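Local structure of encapsulated ferritin (Haliangium ochraceum, 5N5F) at the interface of chains A and B. The protein oxidises Fe(2+) to Fe(3+) as a ferritin-like ferroxidase carried inside an encapsulin nanocompartment, where the mineralised iron is deposited. Residues are numbered along the deposited sequence; one frame, centred on the assembly and turned at random. Chains: chain A/B, encapsulated ferritin.

The interface of chains A and B. Residues chain A 23, 26-27, 30; chain B 38, 41, 50, 54.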
ATOM      1  N   ARG A  23      17.795   5.006 -10.612  1.00 35.53           N
ATOM      2  CA  ARG A  23      17.403   3.886 -11.457  1.00 33.17           C
ATOM      3  C   ARG A  23      18.187   2.634 -11.092  1.00 34.69           C
ATOM      4  O   ARG A  23      17.614   1.550 -10.937  1.00 33.01           O
ATOM      5  CB  ARG A  23      17.601   4.249 -12.928  1.00 33.24           C
ATOM      6  CG  ARG A  23      16.730   5.409 -13.374  1.00 34.89           C
ATOM      7  CD  ARG A  23      16.791   5.643 -14.872  1.00 36.12           C
ATOM      8  NE  ARG A  23      15.831   6.666 -15.279  1.00 42.59           N
ATOM      9  CZ  ARG A  23      16.117   7.947 -15.497  1.00 44.86           C
ATOM     10  NH1 ARG A  23      17.356   8.404 -15.369  1.00 38.77           N
ATOM     11  NH2 ARG A  23      15.148   8.779 -15.856  1.00 43.17           N
ATOM     12  N   VAL A  26      17.199   1.246  -7.383  1.00 32.10           N
ATOM     13  CA  VAL A  26      15.958   0.477  -7.275  1.00 28.58           C
ATOM     14  C   VAL A  26      16.092  -0.859  -7.996  1.00 35.78           C
ATOM     15  O   VAL A  26      15.477  -1.854  -7.590  1.00 28.88           O
ATOM     16  CB  VAL A  26      14.754   1.286  -7.798  1.00 36.32           C
ATOM     17  CG1 VAL A  26      14.585   2.564  -6.984  1.00 40.16           C
ATOM     18  CG2 VAL A  26      14.892   1.597  -9.283  1.00 34.69           C
ATOM     19  N   THR A  27      16.899  -0.914  -9.058  1.00 35.26           N
ATOM     20  CA  THR A  27      17.142  -2.182  -9.739  1.00 38.66           C
ATOM     21  C   THR A  27      17.835  -3.166  -8.806  1.00 36.23           C
ATOM     22  O   THR A  27      17.417  -4.325  -8.678  1.00 32.17           O
ATOM     23  CB  THR A  27      17.984  -1.949 -10.997  1.00 38.55           C
ATOM     24  OG1 THR A  27      17.308  -1.030 -11.865  1.00 37.28           O
ATOM     25  CG2 THR A  27      18.228  -3.257 -11.739  1.00 37.89           C
ATOM     26  N   GLU A  30      15.310  -4.379  -6.217  1.00 32.30           N
ATOM     27  CA  GLU A  30      14.391  -5.393  -6.723  1.00 37.28           C
ATOM     28  C   GLU A  30      15.096  -6.731  -6.899  1.00 35.60           C
ATOM     29  O   GLU A  30      14.515  -7.790  -6.632  1.00 26.69           O
ATOM     30  CB  GLU A  30      13.778  -4.927  -8.044  1.00 39.95           C
ATOM     31  CG  GLU A  30      12.874  -3.714  -7.904  1.00 43.66           C
ATOM     32  CD  GLU A  30      12.557  -3.064  -9.234  1.00 48.48           C
ATOM     33  OE1 GLU A  30      13.054  -3.550 -10.272  1.00 52.69           O
ATOM     34  OE2 GLU A  30      11.812  -2.062  -9.241  1.00 52.95           O
TER
ATOM     35  N   TYR B  38      12.309  -2.909 -16.220  1.00 32.39           N
ATOM     36  CA  TYR B  38      13.638  -2.752 -16.806  1.00 33.30           C
ATOM     37  C   TYR B  38      13.569  -1.989 -18.121  1.00 33.50           C
ATOM     38  O   TYR B  38      14.400  -1.112 -18.380  1.00 32.21           O
ATOM     39  CB  TYR B  38      14.294  -4.115 -17.016  1.00 32.15           C
ATOM     40  CG  TYR B  38      14.815  -4.763 -15.749  1.00 39.99           C
ATOM     41  CD1 TYR B  38      14.418  -4.320 -14.491  1.00 40.65           C
ATOM     42  CD2 TYR B  38      15.715  -5.815 -15.816  1.00 46.57           C
ATOM     43  CE1 TYR B  38      14.896  -4.920 -13.339  1.00 45.75           C
ATOM     44  CE2 TYR B  38      16.205  -6.415 -14.671  1.00 52.02           C
ATOM     45  CZ  TYR B  38      15.792  -5.967 -13.438  1.00 49.35           C
ATOM     46  OH  TYR B  38      16.280  -6.574 -12.304  1.00 49.30           O
ATOM     47  N   ARG B  41      13.041   1.719 -17.387  1.00 32.13           N
ATOM     48  CA  ARG B  41      14.231   2.377 -16.860  1.00 38.47           C
ATOM     49  C   ARG B  41      15.331   2.472 -17.910  1.00 40.02           C
ATOM     50  O   ARG B  41      16.073   3.461 -17.938  1.00 37.77           O
ATOM     51  CB  ARG B  41      14.727   1.643 -15.615  1.00 34.30           C
ATOM     52  CG  ARG B  41      13.788   1.799 -14.421  1.00 39.20           C
ATOM     53  CD  ARG B  41      14.494   1.551 -13.099  1.00 44.30           C
ATOM     54  NE  ARG B  41      14.662   0.130 -12.817  1.00 47.52           N
ATOM     55  CZ  ARG B  41      13.815  -0.609 -12.104  1.00 42.23           C
ATOM     56  NH1 ARG B  41      12.721  -0.072 -11.582  1.00 43.39           N
ATOM     57  NH2 ARG B  41      14.070  -1.896 -11.910  1.00 40.99           N
ATOM     58  N   LEU B  50      24.730   1.681 -18.295  1.00 38.46           N
ATOM     59  CA  LEU B  50      23.609   1.194 -17.499  1.00 38.15           C
ATOM     60  C   LEU B  50      22.516   0.619 -18.390  1.00 40.10           C
ATOM     61  O   LEU B  50      21.911  -0.407 -18.059  1.00 36.89           O
ATOM     62  CB  LEU B  50      23.055   2.322 -16.630  1.00 43.22           C
ATOM     63  CG  LEU B  50      21.819   2.014 -15.781  1.00 39.96           C
ATOM     64  CD1 LEU B  50      22.040   0.780 -14.919  1.00 34.85           C
ATOM     65  CD2 LEU B  50      21.472   3.217 -14.906  1.00 36.12           C
ATOM     66  N   LEU B  54      20.754  -3.126 -18.120  1.00 29.53           N
ATOM     67  CA  LEU B  54      19.328  -3.277 -17.856  1.00 32.33           C
ATOM     68  C   LEU B  54      18.666  -4.179 -18.891  1.00 34.98           C
ATOM     69  O   LEU B  54      17.846  -5.036 -18.543  1.00 34.97           O
ATOM     70  CB  LEU B  54      18.656  -1.904 -17.831  1.00 32.32           C
ATOM     71  CG  LEU B  54      18.902  -1.033 -16.596  1.00 34.76           C
ATOM     72  CD1 LEU B  54      18.325   0.353 -16.818  1.00 37.78           C
ATOM     73  CD2 LEU B  54      18.308  -1.658 -15.341  1.00 36.48           C
TER
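A:Glu30 and B:Arg41 form an ion pair between the two copies of helix 16-44, in a helix-packing interface of the N-terminal EncFtn-like domain. The guanidinium grips the carboxylate end-on with two nitrogens. B:Arg41 NH2 lies 2.5 Å from A:Glu30 OE1, a short salt bridge close to the guanidinium plane. It meets the oxygen from above the carboxylate plane. B:Arg41 NH1 donates to A:Glu30 OE2 at 3.2 Å, on the syn side but tilted out of the carboxylate plane. The two flat groups are twisted 52° apart, so the fork is not coplanar. The A:Glu30 chain runs extended beyond CG, while B:Arg41 bends at chi3 (-79°) to turn its head along helix 16-44 of chain A. A:Val26 CG2 lies over one face of the guanidinium, toward its rim, 3.7 Å from B:Arg41 CZ. B:Arg41 NE makes a weak hydrogen bond to A:Thr27 OG1 at 3.0 Å. That hydroxyl in turn donates to the backbone oxygen A:Arg23 O at 2.8 Å, one helical turn back, which fixes its rotation. The methyl CG2, the other branch, stands anti to the backbone N and packs 3.9 Å from B:Leu54 CD2. It also touches the phenol end of B:Tyr38. The edge of that ring faces A:Glu30 OE1. The patch and its twin join helices in the two-fold pairing of subunits; the protein forms dimers, and decamers under acidic conditions.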